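Long-range contacts in mandelate racemase/muconate lactonizing enzyme (Jannaschia sp., PDB 4J3Z), which probably catalyses a still unassigned isomerase-type reaction of the enolase superfamily, begun by removing a proton next to a substrate carboxylate: residues D[12-23]-D[377-387]; D[92-103]-D[284-292]. All coordinates share one frame; numbering follows the deposited sequence.

Contact 1. Residues D[12-23]-D[377-387]; sequences VAPPPPGWGGRY and HRYTGNRLHLE
A single beta bridge, Val12 with Arg378, starts this contact where strand 4-12 ends and the C-terminal tail returns to the N-terminal capping domain. Segment 12-23 is the loop between the first two strands of that domain. In relatives this loop commonly lies over the active-site mouth of the barrel. At one end Ala13 N donates an almost straight bond to His377 O, 2.7 Å away. The imidazole of His377 crosses Pro15 at about a right angle, with CD2 3.9 Å from Pro15 CD. Its ND1 is bonded to Ile373 O. At the other end Tyr23, Tyr379 and His385 form an aromatic cluster. Tyr23 turns its edge to the face of Tyr379, and the ring planes stand 61° apart. CD2 of Tyr23 is 3.6 Å from CE1 of Tyr379. His385 CB sits over a face of Tyr23, 3.6 Å from the ring centroid, as a CH-pi contact. The Tyr23 ring gets there with CG between the backbone N and the carbonyl carbon (chi1 57°). Arg22 stretches along the tail. Its NH1 meets a lone pair of Leu384 O in the carbonyl plane, at a doubtfully short 2.5 Å. The same NH1 makes a weak salt bridge to Glu387 OE2 at 3.3 Å. Arg383 CB lies over one face of the guanidinium. Glu387 OE2 also accepts from Leu384 N, at 3.1 Å on the anti lone pair. One carboxylate oxygen therefore joins Arg22 to the tail backbone, and probably offsets part of the positive charge of Arg22 and Arg383.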
# COMPACT_ATOMS: atom_id res chain seq x y z
N VAL D 12 6.10 8.63 -48.13
CA VAL D 12 5.15 9.56 -48.74
C VAL D 12 5.16 10.93 -48.05
O VAL D 12 5.03 11.02 -46.84
CB VAL D 12 3.72 8.96 -48.79
CG1 VAL D 12 2.77 9.92 -49.46
CG2 VAL D 12 3.71 7.63 -49.54
N ALA D 13 5.32 11.99 -48.84
CA ALA D 13 5.23 13.37 -48.33
C ALA D 13 3.82 13.91 -48.51
O ALA D 13 3.36 14.07 -49.64
CB ALA D 13 6.23 14.27 -49.04
N PRO D 14 3.11 14.17 -47.40
CA PRO D 14 1.86 14.90 -47.51
C PRO D 14 2.12 16.30 -48.04
O PRO D 14 3.09 16.94 -47.62
CB PRO D 14 1.37 14.97 -46.06
CG PRO D 14 1.95 13.75 -45.42
CD PRO D 14 3.31 13.62 -46.04
N PRO D 15 1.28 16.78 -48.99
CA PRO D 15 1.42 18.16 -49.42
C PRO D 15 1.06 19.14 -48.30
O PRO D 15 0.46 18.73 -47.30
CB PRO D 15 0.42 18.28 -50.58
CG PRO D 15 -0.55 17.17 -50.38
CD PRO D 15 0.23 16.06 -49.74
N PRO D 16 1.45 20.42 -48.45
CA PRO D 16 0.97 21.48 -47.56
C PRO D 16 -0.53 21.33 -47.26
O PRO D 16 -1.30 21.02 -48.18
CB PRO D 16 1.23 22.75 -48.38
CG PRO D 16 2.27 22.38 -49.40
CD PRO D 16 2.55 20.91 -49.31
N PRO D 17 -0.95 21.58 -46.01
CA PRO D 17 -0.17 22.08 -44.86
C PRO D 17 0.48 20.99 -43.99
O PRO D 17 1.03 21.30 -42.93
CB PRO D 17 -1.22 22.86 -44.04
CG PRO D 17 -2.53 22.73 -44.79
CD PRO D 17 -2.38 21.55 -45.70
N GLY D 18 0.44 19.74 -44.44
CA GLY D 18 1.11 18.66 -43.74
C GLY D 18 0.36 18.13 -42.51
O GLY D 18 0.99 17.68 -41.54
N TRP D 19 -0.97 18.20 -42.56
CA TRP D 19 -1.80 17.53 -41.56
C TRP D 19 -1.59 16.03 -41.76
O TRP D 19 -2.00 15.47 -42.78
CB TRP D 19 -3.30 17.87 -41.70
CG TRP D 19 -3.68 19.35 -41.80
CD1 TRP D 19 -4.69 19.86 -42.56
CD2 TRP D 19 -3.08 20.47 -41.13
NE1 TRP D 19 -4.76 21.23 -42.40
CE2 TRP D 19 -3.78 21.63 -41.54
CE3 TRP D 19 -2.01 20.61 -40.23
CZ2 TRP D 19 -3.45 22.91 -41.08
CZ3 TRP D 19 -1.68 21.89 -39.78
CH2 TRP D 19 -2.40 23.02 -40.20
N GLY D 20 -0.94 15.40 -40.79
CA GLY D 20 -0.56 14.00 -40.91
C GLY D 20 0.92 13.76 -40.64
O GLY D 20 1.30 12.67 -40.22
N GLY D 21 1.74 14.78 -40.89
CA GLY D 21 3.17 14.74 -40.61
C GLY D 21 4.02 15.13 -41.81
O GLY D 21 3.49 15.35 -42.90
N ARG D 22 5.33 15.23 -41.58
CA ARG D 22 6.30 15.44 -42.66
C ARG D 22 6.29 14.31 -43.69
O ARG D 22 6.38 14.57 -44.90
CB ARG D 22 7.72 15.57 -42.08
CG ARG D 22 8.17 16.99 -41.78
CD ARG D 22 9.68 17.09 -41.94
NE ARG D 22 10.22 18.38 -41.51
CZ ARG D 22 10.72 18.63 -40.30
NH1 ARG D 22 10.75 17.68 -39.38
NH2 ARG D 22 11.20 19.83 -40.02
N TYR D 23 6.21 13.07 -43.22
CA TYR D 23 6.17 11.89 -44.09
C TYR D 23 5.39 10.74 -43.47
O TYR D 23 5.36 10.60 -42.24
CB TYR D 23 7.58 11.42 -44.45
CG TYR D 23 8.46 11.08 -43.26
CD1 TYR D 23 8.30 9.88 -42.57
CD2 TYR D 23 9.45 11.96 -42.84
CE1 TYR D 23 9.10 9.56 -41.49
CE2 TYR D 23 10.26 11.65 -41.76
CZ TYR D 23 10.08 10.45 -41.09
OH TYR D 23 10.87 10.14 -40.01
N HIS D 377 4.59 11.72 -54.84
CA HIS D 377 4.79 12.35 -53.54
C HIS D 377 5.91 11.72 -52.70
O HIS D 377 5.98 11.98 -51.49
CB HIS D 377 3.50 12.31 -52.73
CG HIS D 377 2.46 13.28 -53.19
ND1 HIS D 377 1.56 12.99 -54.20
CD2 HIS D 377 2.16 14.53 -52.76
CE1 HIS D 377 0.76 14.03 -54.37
NE2 HIS D 377 1.10 14.97 -53.51
N ARG D 378 6.76 10.91 -53.32
CA ARG D 378 7.84 10.23 -52.59
C ARG D 378 8.73 11.20 -51.80
O ARG D 378 9.06 12.30 -52.28
CB ARG D 378 8.67 9.33 -53.50
CG ARG D 378 9.69 10.05 -54.36
CD ARG D 378 9.96 9.29 -55.65
NE ARG D 378 10.62 10.15 -56.63
CZ ARG D 378 9.99 10.95 -57.48
NH1 ARG D 378 8.66 11.02 -57.49
NH2 ARG D 378 10.68 11.70 -58.33
N TYR D 379 9.06 10.82 -50.59
CA TYR D 379 9.87 11.61 -49.70
C TYR D 379 11.34 11.67 -50.12
O TYR D 379 11.88 10.70 -50.56
CB TYR D 379 9.74 11.04 -48.29
CG TYR D 379 10.45 11.85 -47.26
CD1 TYR D 379 9.88 12.97 -46.75
CD2 TYR D 379 11.68 11.51 -46.82
CE1 TYR D 379 10.52 13.71 -45.82
CE2 TYR D 379 12.32 12.25 -45.90
CZ TYR D 379 11.73 13.36 -45.42
OH TYR D 379 12.34 14.13 -44.50
N THR D 380 11.98 12.82 -50.01
CA THR D 380 13.41 12.90 -50.24
C THR D 380 14.26 13.63 -49.18
O THR D 380 15.46 13.45 -49.14
CB THR D 380 13.65 13.42 -51.65
OG1 THR D 380 14.90 12.93 -52.14
CG2 THR D 380 13.59 14.91 -51.70
N GLY D 381 13.63 14.42 -48.31
CA GLY D 381 14.29 15.29 -47.32
C GLY D 381 15.05 14.59 -46.21
O GLY D 381 15.08 13.36 -46.14
N ASN D 382 15.66 15.38 -45.33
CA ASN D 382 16.51 14.87 -44.24
C ASN D 382 15.82 14.77 -42.88
O ASN D 382 16.08 13.85 -42.11
CB ASN D 382 17.78 15.72 -44.09
CG ASN D 382 18.80 15.46 -45.18
OD1 ASN D 382 18.47 14.95 -46.26
ND2 ASN D 382 20.05 15.81 -44.92
N ARG D 383 14.94 15.74 -42.60
CA ARG D 383 14.34 15.90 -41.27
C ARG D 383 13.29 14.83 -40.92
O ARG D 383 12.97 13.97 -41.75
CB ARG D 383 13.76 17.32 -41.11
CG ARG D 383 14.61 18.44 -41.73
CD ARG D 383 15.84 18.79 -40.90
NE ARG D 383 15.55 19.80 -39.89
CZ ARG D 383 16.46 20.48 -39.21
NH1 ARG D 383 17.76 20.26 -39.40
NH2 ARG D 383 16.08 21.38 -38.32
N LEU D 384 12.77 14.88 -39.70
CA LEU D 384 11.87 13.84 -39.17
C LEU D 384 10.38 14.14 -39.35
O LEU D 384 9.98 15.28 -39.56
CB LEU D 384 12.15 13.58 -37.69
CG LEU D 384 13.50 12.98 -37.30
CD1 LEU D 384 13.75 13.13 -35.81
CD2 LEU D 384 13.60 11.52 -37.73
N HIS D 385 9.57 13.08 -39.25
CA HIS D 385 8.11 13.16 -39.33
C HIS D 385 7.54 14.07 -38.24
O HIS D 385 6.70 14.93 -38.52
CB HIS D 385 7.51 11.75 -39.24
CG HIS D 385 6.07 11.72 -38.83
ND1 HIS D 385 5.05 12.10 -39.67
CD2 HIS D 385 5.49 11.35 -37.66
CE1 HIS D 385 3.89 11.96 -39.04
NE2 HIS D 385 4.13 11.51 -37.82
N LEU D 386 8.00 13.85 -37.01
CA LEU D 386 7.69 14.72 -35.87
C LEU D 386 8.98 15.10 -35.16
O LEU D 386 9.89 14.29 -35.04
CB LEU D 386 6.74 14.02 -34.89
CG LEU D 386 5.24 14.21 -35.10
CD1 LEU D 386 4.47 13.09 -34.41
CD2 LEU D 386 4.80 15.57 -34.58
N GLU D 387 9.06 16.35 -34.72
CA GLU D 387 10.25 16.85 -34.03
C GLU D 387 9.91 17.68 -32.79
O GLU D 387 8.84 18.28 -32.72
CB GLU D 387 11.14 17.66 -34.99
CG GLU D 387 11.97 16.80 -35.94
CD GLU D 387 13.08 17.57 -36.64
OE1 GLU D 387 13.51 18.62 -36.11
OE2 GLU D 387 13.53 17.11 -37.71

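Contact 2. Residues D[92-103]-D[284-292]; sequences FGAFSGLEMACW and LGRAGGIWE
Trp103 carries Ile290 CG2 over one face of its indole. At its edge, in plane, lies the carboxylate carbon of Glu99. Its six-membered ring also runs beside that of Trp291, with planes 26° apart and centroids 5.3 Å apart. The two are slid so far that they barely overlap. The Trp291 NE1 end is held by Glu72. Nearer the start of the helix, Phe92 has Phe95 CD2 over one face and Ala287 O at its edge. Its CE2 comes to 3.5 Å from Gly288 CA. Phe95 receives Gly288 O at its edge, in plane, 3.6 Å from CE2.

Glu99 makes the two hydrogen bonds across the contact. OE1 accepts from Ile290 N at 2.7 Å, on the syn side but 18° out of the carboxylate plane. OE2 accepts from Trp291 N at 2.9 Å through its syn lone pair. Trp103 NE1 adds a weak bond to OE2. The Glu99 chain leaves with CG anti to the backbone N (chi1 -175°) and bends at the next bond, which brings the carboxylate to the start of helix 290-302. Gly289 occupies the N-cap position there, and without a side chain it lets the acid come close. Ser96 OG donates to Phe92 O in its own helix, 2.7 Å away, so its hydroxyl is anchored beside the glycine turn. The extended Met100 chain brings CE to 3.6 Å from Leu284 CB.

The contact packs helix 89-109 of the capping domain on the barrel domain, and it is buried. The carboxylate of Glu99 accepts from two backbone amides at the first turn of helix 290-302, where the helix dipole would be expected to favour its negative charge.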
# COMPACT_ATOMS: atom_id res chain seq x y z
N PHE D 92 9.62 -2.59 -33.19
CA PHE D 92 8.26 -3.12 -33.12
C PHE D 92 7.27 -2.22 -33.85
O PHE D 92 6.28 -2.71 -34.41
CB PHE D 92 7.84 -3.36 -31.67
CG PHE D 92 6.99 -4.59 -31.50
CD1 PHE D 92 7.42 -5.83 -31.94
CD2 PHE D 92 5.75 -4.50 -30.87
CE1 PHE D 92 6.64 -6.96 -31.78
CE2 PHE D 92 4.97 -5.62 -30.69
CZ PHE D 92 5.40 -6.86 -31.15
N GLY D 93 7.55 -0.92 -33.87
CA GLY D 93 6.85 0.01 -34.75
C GLY D 93 6.97 -0.44 -36.20
O GLY D 93 6.02 -0.34 -36.97
N ALA D 94 8.14 -0.95 -36.56
CA ALA D 94 8.35 -1.54 -37.88
C ALA D 94 7.45 -2.77 -38.07
O ALA D 94 6.77 -2.90 -39.09
CB ALA D 94 9.82 -1.90 -38.08
N PHE D 95 7.44 -3.66 -37.07
CA PHE D 95 6.59 -4.84 -37.09
C PHE D 95 5.10 -4.52 -37.30
O PHE D 95 4.40 -5.24 -38.01
CB PHE D 95 6.75 -5.66 -35.79
CG PHE D 95 5.78 -6.80 -35.69
CD1 PHE D 95 6.02 -8.00 -36.35
CD2 PHE D 95 4.60 -6.67 -34.95
CE1 PHE D 95 5.11 -9.04 -36.27
CE2 PHE D 95 3.70 -7.71 -34.87
CZ PHE D 95 3.95 -8.89 -35.54
N SER D 96 4.63 -3.45 -36.66
CA SER D 96 3.21 -3.10 -36.66
C SER D 96 2.72 -2.87 -38.07
O SER D 96 1.70 -3.44 -38.48
CB SER D 96 2.96 -1.87 -35.80
OG SER D 96 3.72 -1.91 -34.61
N GLY D 97 3.45 -2.04 -38.81
CA GLY D 97 3.15 -1.80 -40.22
C GLY D 97 2.93 -3.10 -40.96
O GLY D 97 1.89 -3.30 -41.59
N LEU D 98 3.90 -4.00 -40.83
CA LEU D 98 3.87 -5.31 -41.50
C LEU D 98 2.73 -6.20 -41.00
O LEU D 98 2.07 -6.86 -41.82
CB LEU D 98 5.22 -6.00 -41.36
CG LEU D 98 6.45 -5.12 -41.61
CD1 LEU D 98 7.71 -5.84 -41.15
CD2 LEU D 98 6.56 -4.69 -43.07
N GLU D 99 2.44 -6.16 -39.73
CA GLU D 99 1.36 -6.89 -39.14
C GLU D 99 0.00 -6.46 -39.65
O GLU D 99 -0.83 -7.27 -39.94
CB GLU D 99 1.46 -6.79 -37.60
CG GLU D 99 0.48 -7.59 -36.79
CD GLU D 99 -0.66 -6.79 -36.25
OE1 GLU D 99 -1.13 -5.85 -36.87
OE2 GLU D 99 -1.10 -7.09 -35.18
N MET D 100 -0.20 -5.16 -39.76
CA MET D 100 -1.39 -4.63 -40.45
C MET D 100 -1.52 -5.21 -41.86
O MET D 100 -2.62 -5.57 -42.29
CB MET D 100 -1.34 -3.11 -40.56
CG MET D 100 -1.29 -2.30 -39.27
SD MET D 100 -1.23 -0.58 -39.77
CE MET D 100 -1.04 0.28 -38.22
N ALA D 101 -0.39 -5.30 -42.57
CA ALA D 101 -0.36 -5.84 -43.94
C ALA D 101 -0.82 -7.29 -43.98
O ALA D 101 -1.48 -7.71 -44.94
CB ALA D 101 1.03 -5.69 -44.55
N CYS D 102 -0.47 -8.06 -42.95
CA CYS D 102 -0.95 -9.43 -42.78
C CYS D 102 -2.47 -9.49 -42.67
O CYS D 102 -3.12 -10.14 -43.49
CB CYS D 102 -0.29 -10.10 -41.56
SG CYS D 102 1.47 -10.45 -41.78
N TRP D 103 -3.04 -8.79 -41.68
CA TRP D 103 -4.50 -8.72 -41.51
C TRP D 103 -5.24 -8.30 -42.79
O TRP D 103 -6.37 -8.73 -43.03
CB TRP D 103 -4.87 -7.76 -40.37
CG TRP D 103 -4.58 -8.28 -39.00
CD1 TRP D 103 -3.62 -7.83 -38.13
CD2 TRP D 103 -5.28 -9.33 -38.32
NE1 TRP D 103 -3.67 -8.56 -36.95
CE2 TRP D 103 -4.67 -9.49 -37.05
CE3 TRP D 103 -6.34 -10.18 -38.68
CZ2 TRP D 103 -5.10 -10.45 -36.14
CZ3 TRP D 103 -6.76 -11.14 -37.76
CH2 TRP D 103 -6.15 -11.26 -36.51
N LEU D 284 -1.38 2.61 -33.70
CA LEU D 284 -1.25 1.20 -34.08
C LEU D 284 0.06 0.87 -34.79
O LEU D 284 0.59 -0.22 -34.63
CB LEU D 284 -2.46 0.74 -34.90
CG LEU D 284 -3.56 -0.02 -34.15
CD1 LEU D 284 -3.75 0.44 -32.71
CD2 LEU D 284 -4.88 0.06 -34.90
N GLY D 285 0.59 1.83 -35.55
CA GLY D 285 1.84 1.66 -36.28
C GLY D 285 3.09 1.71 -35.41
O GLY D 285 4.20 1.60 -35.92
N ARG D 286 2.89 1.88 -34.11
CA ARG D 286 3.95 1.87 -33.10
C ARG D 286 3.69 0.82 -32.02
O ARG D 286 4.62 0.11 -31.61
CB ARG D 286 4.07 3.26 -32.46
CG ARG D 286 4.81 3.32 -31.13
CD ARG D 286 5.01 4.76 -30.68
NE ARG D 286 5.96 5.46 -31.54
CZ ARG D 286 5.98 6.78 -31.73
NH1 ARG D 286 5.10 7.58 -31.12
NH2 ARG D 286 6.89 7.31 -32.54
N ALA D 287 2.44 0.75 -31.56
CA ALA D 287 2.05 -0.09 -30.41
C ALA D 287 2.33 -1.58 -30.58
O ALA D 287 2.48 -2.30 -29.59
CB ALA D 287 0.58 0.12 -30.08
N GLY D 288 2.38 -2.04 -31.82
CA GLY D 288 2.59 -3.45 -32.10
C GLY D 288 1.59 -4.03 -33.07
O GLY D 288 1.59 -5.24 -33.33
N GLY D 289 0.71 -3.17 -33.60
CA GLY D 289 -0.24 -3.56 -34.65
C GLY D 289 -1.67 -3.78 -34.20
O GLY D 289 -2.04 -3.50 -33.06
N ILE D 290 -2.48 -4.30 -35.11
CA ILE D 290 -3.93 -4.46 -34.89
C ILE D 290 -4.26 -5.47 -33.79
O ILE D 290 -5.16 -5.24 -32.98
CB ILE D 290 -4.63 -4.85 -36.21
CG1 ILE D 290 -4.25 -3.87 -37.32
CG2 ILE D 290 -6.14 -4.93 -36.02
CD1 ILE D 290 -4.68 -4.29 -38.71
N TRP D 291 -3.52 -6.58 -33.74
CA TRP D 291 -3.74 -7.65 -32.77
C TRP D 291 -3.27 -7.23 -31.39
O TRP D 291 -3.95 -7.45 -30.39
CB TRP D 291 -3.06 -8.95 -33.22
CG TRP D 291 -3.43 -10.17 -32.42
CD1 TRP D 291 -2.65 -10.82 -31.51
CD2 TRP D 291 -4.67 -10.88 -32.47
NE1 TRP D 291 -3.32 -11.89 -30.98
CE2 TRP D 291 -4.57 -11.96 -31.55
CE3 TRP D 291 -5.86 -10.72 -33.19
CZ2 TRP D 291 -5.60 -12.87 -31.34
CZ3 TRP D 291 -6.89 -11.63 -32.99
CH2 TRP D 291 -6.75 -12.70 -32.06
N GLU D 292 -2.10 -6.59 -31.33
CA GLU D 292 -1.64 -5.98 -30.09
C GLU D 292 -2.68 -4.95 -29.63
O GLU D 292 -3.08 -4.94 -28.47
CB GLU D 292 -0.25 -5.37 -30.27
CG GLU D 292 0.56 -5.20 -28.98
CD GLU D 292 0.98 -6.52 -28.31
OE1 GLU D 292 0.72 -7.62 -28.87
OE2 GLU D 292 1.56 -6.46 -27.20

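In the fold
From the N terminus the chain passes strand 4-12 and enters the loop 12-23, the first half of contact 1. It completes the small sheet, then runs through helix 89-109, which supplies 92-103. Most of the barrel follows before 284-292 closes contact 2. The chain then finishes the barrel, and 377-387 closes contact 1. Contact 2 is thus enclosed by contact 1, and the two do not cross. Their centres lie about 21 Å apart and their nearest atoms about 6 Å. Both bind capping domain to later chain: contact 2 through a helix, contact 1 through a loop. Tyr42 touches both: its backbone is bonded to that of Gly285, and its ring meets His385 nearly at right angles.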